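Fc fragment of IgE receptor II (Bos taurus, PDB 6PWS) is the cow form of CD23, a low-affinity IgE receptor whose C-type carbohydrate-recognition domain binds mannose-type sugars at a calcium site. Local coordinates at residues G24-W30 against G120-W126; R43-I47 against S65-L69. One frame throughout, in Å; residues are numbered along the deposited sequence.

Interaction 1: residues G24-W30 against G120-W126; sequences GEGAKKW and GSELHGW
Segments 24-30 and 120-126 run antiparallel, with corners at Gly26 and His124. Gly24 and Trp126 form a hydrogen-bonded pair (Trp126 N to Gly24 O 3.1 Å; the return bond, Gly24 N to Trp126 O at 2.7 Å, is bent and weak), and Glu25 faces Gly125 as a non-hydrogen-bonded pair. A beta bulge then shifts the register by one: Gly26 N donates to His124 O (2.9 Å), and Lys28 pairs with Leu123 (Lys28 N to Leu123 O 2.9 Å). Gly26, at phi/psi 123/140, occupies a backbone region that a side chain would crowd. Trp126 dominates the side-chain packing. Its chi1 of 34° lies between wells, with chi2 near -83°, and lays the indole along 24-28: Gly24 CA sits 3.4 Å from the centroid of the Trp126 six-membered ring, a CH-pi contact where any CB would clash. Over the opposite face, Lys28, in an m-t-t-m rotamer, places CD 4.0 Å from the centroid of the five-membered ring. At the ring edge Trp126 NE1 donates to Gly26 O (3.0 Å). On the outer side Glu25 (chi1 t, chi2 m) and His124 (chi1 m) share a water, 2.8 Å from Glu25 OE2 and 2.7 Å from His124 ND1. Lys29, all-trans beyond chi1 m, stretches past Glu122, CE to OE2 3.5 Å, at the N-cap position of helix 30-39. This pairing of an early and a late strand is characteristic of the C-type lectin fold.

Interaction 2: residues R43-I47 against S65-L69; sequences RLVSI and SWIGL
Segment 43-47 leaves its short strand at Leu44 and continues extended past Ile67 and Gly68, where the chain turns a corner. The closest CA pair is Leu44 and Gly68, 4.2 Å apart. Leu44 (chi1 m, chi2 t) points toward the other segment, its CB 3.4 Å from Gly68 CA and its CD2 4.2 Å from Trp66 CB. Val45 (chi1 p) sets CG1 3.6 Å from Ile67 CG2, while its carbonyl makes the one hydrogen bond between the segments, Gly68 N to Val45 O at 2.8 Å. Ser46 points away, its OG bonded to Asp82 N. Ile47 (m, t) turns back toward the partner, with CD1 4.0 Å from CD1 of Ile67 (p, t). Gly68, phi/psi -89/56, centres an inverse gamma turn closed by a weak Leu69 N to Ile67 O bond of 3.1 Å, and a CB there would collide with Leu44 O and Val45 O. The contact is therefore chiefly apolar, in the buried centre of the lectin domain, with a single backbone hydrogen bond satisfying the amide of Gly68 in that apolar setting.

In the fold
From the N terminus, the chain passes first through 24-30, whose partner 120-126 arrives some 90 residues later, so interaction 1 closes a long loop holding most of the domain. Within that loop, after helix 30-39, interaction 2 closes a smaller one around helix 50-59; the two nest without crossing. Strand 123-131 links them, pairing with strands 19-25, 43-44 and 65-67. Direct bridges add to this: Lys28 O lies 2.8 Å from Trp66 NE1 and Trp30 NE1 lies 2.9 Å from Ile67 O, both probable hydrogen bonds. The Trp30 and Trp66 rings meet edge-to-face, joining the start of helix 30-39 to strand 65-67.

Interaction 1: residues G24-W30 against G120-W126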
loop_
_atom_site.group_PDB
_atom_site.type_symbol
_atom_site.label_atom_id
_atom_site.label_comp_id
_atom_site.label_asym_id
_atom_site.label_seq_id
_atom_site.Cartn_x
_atom_site.Cartn_y
_atom_site.Cartn_z
ATOM N N GLY A 24 -4.252 -4.243 -7.857
ATOM C CA GLY A 24 -4.919 -3.377 -8.806
ATOM C C GLY A 24 -3.966 -2.830 -9.850
ATOM O O GLY A 24 -2.786 -2.588 -9.590
ATOM N N GLU A 25 -4.500 -2.609 -11.039
ATOM C CA GLU A 25 -3.734 -2.102 -12.162
ATOM C C GLU A 25 -4.564 -1.036 -12.854
ATOM O O GLU A 25 -5.784 -1.173 -12.994
ATOM C CB GLU A 25 -3.388 -3.236 -13.138
ATOM C CG GLU A 25 -2.212 -2.958 -14.055
ATOM C CD GLU A 25 -2.521 -2.027 -15.205
ATOM O OE1 GLU A 25 -3.618 -2.146 -15.801
ATOM O OE2 GLU A 25 -1.638 -1.189 -15.525
ATOM N N GLY A 26 -3.877 0.004 -13.319
ATOM C CA GLY A 26 -4.490 1.124 -14.002
ATOM C C GLY A 26 -4.147 2.418 -13.291
ATOM O O GLY A 26 -4.152 2.473 -12.060
ATOM N N ALA A 27 -3.872 3.469 -14.056
ATOM C CA ALA A 27 -3.302 4.697 -13.523
ATOM C C ALA A 27 -4.254 5.368 -12.543
ATOM O O ALA A 27 -5.393 5.689 -12.892
ATOM C CB ALA A 27 -2.982 5.644 -14.679
ATOM N N LYS A 28 -3.758 5.629 -11.328
ATOM C CA LYS A 28 -4.538 6.275 -10.282
ATOM C C LYS A 28 -3.631 7.104 -9.387
ATOM O O LYS A 28 -2.530 6.669 -9.043
ATOM C CB LYS A 28 -5.275 5.248 -9.425
ATOM C CG LYS A 28 -6.339 4.508 -10.221
ATOM C CD LYS A 28 -7.284 3.706 -9.360
ATOM C CE LYS A 28 -8.196 2.831 -10.186
ATOM N NZ LYS A 28 -9.136 3.612 -11.030
ATOM N N LYS A 29 -4.118 8.282 -8.998
ATOM C CA LYS A 29 -3.533 9.048 -7.907
ATOM C C LYS A 29 -3.851 8.337 -6.590
ATOM O O LYS A 29 -4.721 7.471 -6.525
ATOM C CB LYS A 29 -4.115 10.461 -7.909
ATOM C CG LYS A 29 -3.886 11.216 -9.208
ATOM C CD LYS A 29 -4.518 12.600 -9.192
ATOM C CE LYS A 29 -4.321 13.316 -10.520
ATOM N NZ LYS A 29 -4.928 14.666 -10.523
ATOM N N TRP A 30 -3.161 8.710 -5.503
ATOM C CA TRP A 30 -3.331 7.962 -4.252
ATOM C C TRP A 30 -4.791 7.964 -3.785
ATOM O O TRP A 30 -5.331 6.917 -3.414
ATOM C CB TRP A 30 -2.406 8.497 -3.160
ATOM C CG TRP A 30 -2.428 7.700 -1.886
ATOM C CD1 TRP A 30 -1.689 6.588 -1.608
ATOM C CD2 TRP A 30 -3.217 7.952 -0.707
ATOM N NE1 TRP A 30 -1.949 6.140 -0.343
ATOM C CE2 TRP A 30 -2.890 6.951 0.234
ATOM C CE3 TRP A 30 -4.156 8.930 -0.345
ATOM C CZ2 TRP A 30 -3.457 6.902 1.504
ATOM C CZ3 TRP A 30 -4.722 8.874 0.916
ATOM C CH2 TRP A 30 -4.366 7.867 1.826
ATOM N N GLY A 120 -0.424 13.240 -5.985
ATOM C CA GLY A 120 -1.020 13.317 -7.309
ATOM C C GLY A 120 -0.342 12.515 -8.403
ATOM O O GLY A 120 -0.752 12.606 -9.564
ATOM N N SER A 121 0.683 11.732 -8.072
ATOM C CA SER A 121 1.330 10.882 -9.063
ATOM C C SER A 121 0.361 9.812 -9.532
ATOM O O SER A 121 -0.351 9.212 -8.726
ATOM C CB SER A 121 2.544 10.172 -8.463
ATOM O OG SER A 121 3.562 11.072 -8.090
ATOM N N GLU A 122 0.363 9.533 -10.836
ATOM C CA GLU A 122 -0.553 8.549 -11.417
ATOM C C GLU A 122 0.120 7.190 -11.626
ATOM O O GLU A 122 0.483 6.790 -12.738
ATOM C CB GLU A 122 -1.139 9.089 -12.713
ATOM C CG GLU A 122 -2.095 10.225 -12.447
ATOM C CD GLU A 122 -2.795 10.733 -13.672
ATOM O OE1 GLU A 122 -2.357 10.410 -14.798
ATOM O OE2 GLU A 122 -3.788 11.468 -13.500
ATOM N N LEU A 123 0.210 6.431 -10.537
ATOM C CA LEU A 123 0.877 5.139 -10.584
ATOM C C LEU A 123 -0.012 4.092 -11.243
ATOM O O LEU A 123 -1.239 4.142 -11.166
ATOM C CB LEU A 123 1.262 4.666 -9.180
ATOM C CG LEU A 123 2.192 5.586 -8.405
ATOM C CD1 LEU A 123 2.528 4.968 -7.050
ATOM C CD2 LEU A 123 3.454 5.883 -9.181
ATOM N N HIS A 124 0.639 3.101 -11.852
ATOM C CA HIS A 124 -0.052 2.061 -12.606
ATOM C C HIS A 124 -0.473 0.882 -11.758
ATOM O O HIS A 124 -1.191 0.005 -12.251
ATOM C CB HIS A 124 0.854 1.546 -13.727
ATOM C CG HIS A 124 1.243 2.613 -14.675
ATOM N ND1 HIS A 124 0.405 3.047 -15.678
ATOM C CD2 HIS A 124 2.337 3.406 -14.721
ATOM C CE1 HIS A 124 0.987 4.037 -16.330
ATOM N NE2 HIS A 124 2.158 4.277 -15.766
ATOM N N GLY A 125 -0.021 0.828 -10.509
ATOM C CA GLY A 125 -0.403 -0.227 -9.604
ATOM C C GLY A 125 -0.847 0.332 -8.267
ATOM O O GLY A 125 -0.502 1.448 -7.875
ATOM N N TRP A 126 -1.600 -0.496 -7.557
ATOM C CA TRP A 126 -2.104 -0.143 -6.232
ATOM C C TRP A 126 -2.529 -1.461 -5.603
ATOM O O TRP A 126 -2.963 -2.366 -6.325
ATOM C CB TRP A 126 -3.239 0.918 -6.303
ATOM C CG TRP A 126 -4.134 0.790 -7.532
ATOM C CD1 TRP A 126 -3.879 1.281 -8.793
ATOM C CD2 TRP A 126 -5.387 0.097 -7.621
ATOM N NE1 TRP A 126 -4.881 0.911 -9.652
ATOM C CE2 TRP A 126 -5.823 0.199 -8.954
ATOM C CE3 TRP A 126 -6.189 -0.590 -6.696
ATOM C CZ2 TRP A 126 -7.010 -0.366 -9.389
ATOM C CZ3 TRP A 126 -7.368 -1.149 -7.133
ATOM C CH2 TRP A 126 -7.771 -1.031 -8.464
HETATM O O HOH W 1 -1.797 1.532 -16.143
#

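Interaction 2: residues R43-I47 against S65-L69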
loop_
_atom_site.group_PDB
_atom_site.type_symbol
_atom_site.label_atom_id
_atom_site.label_comp_id
_atom_site.label_asym_id
_atom_site.label_seq_id
_atom_site.Cartn_x
_atom_site.Cartn_y
_atom_site.Cartn_z
ATOM N N ARG A 43 -9.332 -1.876 1.582
ATOM C CA ARG A 43 -8.621 -0.619 1.762
ATOM C C ARG A 43 -7.218 -0.791 1.194
ATOM O O ARG A 43 -6.703 -1.907 1.101
ATOM C CB ARG A 43 -8.495 -0.222 3.243
ATOM C CG ARG A 43 -9.808 -0.010 3.997
ATOM C CD ARG A 43 -9.555 0.794 5.257
ATOM N NE ARG A 43 -10.727 0.945 6.112
ATOM C CZ ARG A 43 -11.068 0.109 7.088
ATOM N NH1 ARG A 43 -10.333 -0.967 7.354
ATOM N NH2 ARG A 43 -12.154 0.360 7.802
ATOM N N LEU A 44 -6.564 0.316 0.851
ATOM C CA LEU A 44 -5.153 0.240 0.482
ATOM C C LEU A 44 -4.386 -0.504 1.574
ATOM O O LEU A 44 -4.641 -0.332 2.775
ATOM C CB LEU A 44 -4.587 1.646 0.275
ATOM C CG LEU A 44 -4.949 2.319 -1.058
ATOM C CD1 LEU A 44 -4.634 3.815 -0.980
ATOM C CD2 LEU A 44 -4.188 1.670 -2.209
ATOM N N VAL A 45 -3.416 -1.316 1.131
ATOM C CA VAL A 45 -2.791 -2.327 1.981
ATOM C C VAL A 45 -2.016 -1.724 3.145
ATOM O O VAL A 45 -1.309 -0.712 3.016
ATOM C CB VAL A 45 -1.888 -3.243 1.121
ATOM C CG1 VAL A 45 -0.708 -2.479 0.505
ATOM C CG2 VAL A 45 -1.375 -4.449 1.896
ATOM N N SER A 46 -2.098 -2.415 4.285
ATOM C CA SER A 46 -1.311 -2.105 5.470
ATOM C C SER A 46 -0.362 -3.266 5.765
ATOM O O SER A 46 -0.752 -4.429 5.653
ATOM C CB SER A 46 -2.226 -1.881 6.678
ATOM O OG SER A 46 -3.181 -0.852 6.458
ATOM N N ILE A 47 0.877 -2.953 6.159
ATOM C CA ILE A 47 1.968 -3.934 6.163
ATOM C C ILE A 47 2.599 -3.985 7.552
ATOM O O ILE A 47 3.060 -2.954 8.065
ATOM C CB ILE A 47 3.033 -3.600 5.097
ATOM C CG1 ILE A 47 2.393 -3.389 3.721
ATOM C CG2 ILE A 47 4.094 -4.694 5.047
ATOM C CD1 ILE A 47 3.352 -2.831 2.679
ATOM N N SER A 65 3.691 1.097 -7.039
ATOM C CA SER A 65 2.301 0.895 -6.650
ATOM C C SER A 65 1.980 1.564 -5.313
ATOM O O SER A 65 2.800 1.575 -4.396
ATOM C CB SER A 65 1.951 -0.597 -6.585
ATOM O OG SER A 65 2.809 -1.334 -5.724
ATOM N N TRP A 66 0.763 2.080 -5.194
ATOM C CA TRP A 66 0.353 2.710 -3.946
ATOM C C TRP A 66 0.077 1.683 -2.846
ATOM O O TRP A 66 -0.479 0.605 -3.098
ATOM C CB TRP A 66 -0.923 3.515 -4.154
ATOM C CG TRP A 66 -0.785 4.744 -4.991
ATOM C CD1 TRP A 66 -1.451 5.012 -6.145
ATOM C CD2 TRP A 66 0.044 5.885 -4.732
ATOM N NE1 TRP A 66 -1.098 6.252 -6.626
ATOM C CE2 TRP A 66 -0.184 6.811 -5.770
ATOM C CE3 TRP A 66 0.970 6.207 -3.731
ATOM C CZ2 TRP A 66 0.466 8.046 -5.826
ATOM C CZ3 TRP A 66 1.625 7.430 -3.793
ATOM C CH2 TRP A 66 1.363 8.336 -4.833
ATOM N N ILE A 67 0.418 2.070 -1.610
ATOM C CA ILE A 67 0.035 1.344 -0.408
ATOM C C ILE A 67 -0.736 2.284 0.534
ATOM O O ILE A 67 -0.847 3.490 0.311
ATOM C CB ILE A 67 1.241 0.669 0.291
ATOM C CG1 ILE A 67 2.218 1.691 0.884
ATOM C CG2 ILE A 67 1.940 -0.283 -0.679
ATOM C CD1 ILE A 67 3.297 1.050 1.766
ATOM N N GLY A 68 -1.274 1.704 1.607
ATOM C CA GLY A 68 -2.169 2.401 2.510
ATOM C C GLY A 68 -1.478 3.121 3.654
ATOM O O GLY A 68 -1.817 2.919 4.826
ATOM N N LEU A 69 -0.536 4.004 3.324
ATOM C CA LEU A 69 0.297 4.699 4.302
ATOM C C LEU A 69 0.453 6.141 3.834
ATOM O O LEU A 69 0.724 6.377 2.650
ATOM C CB LEU A 69 1.655 3.985 4.421
ATOM C CG LEU A 69 2.593 4.454 5.534
ATOM C CD1 LEU A 69 2.000 4.201 6.913
ATOM C CD2 LEU A 69 3.942 3.742 5.392
#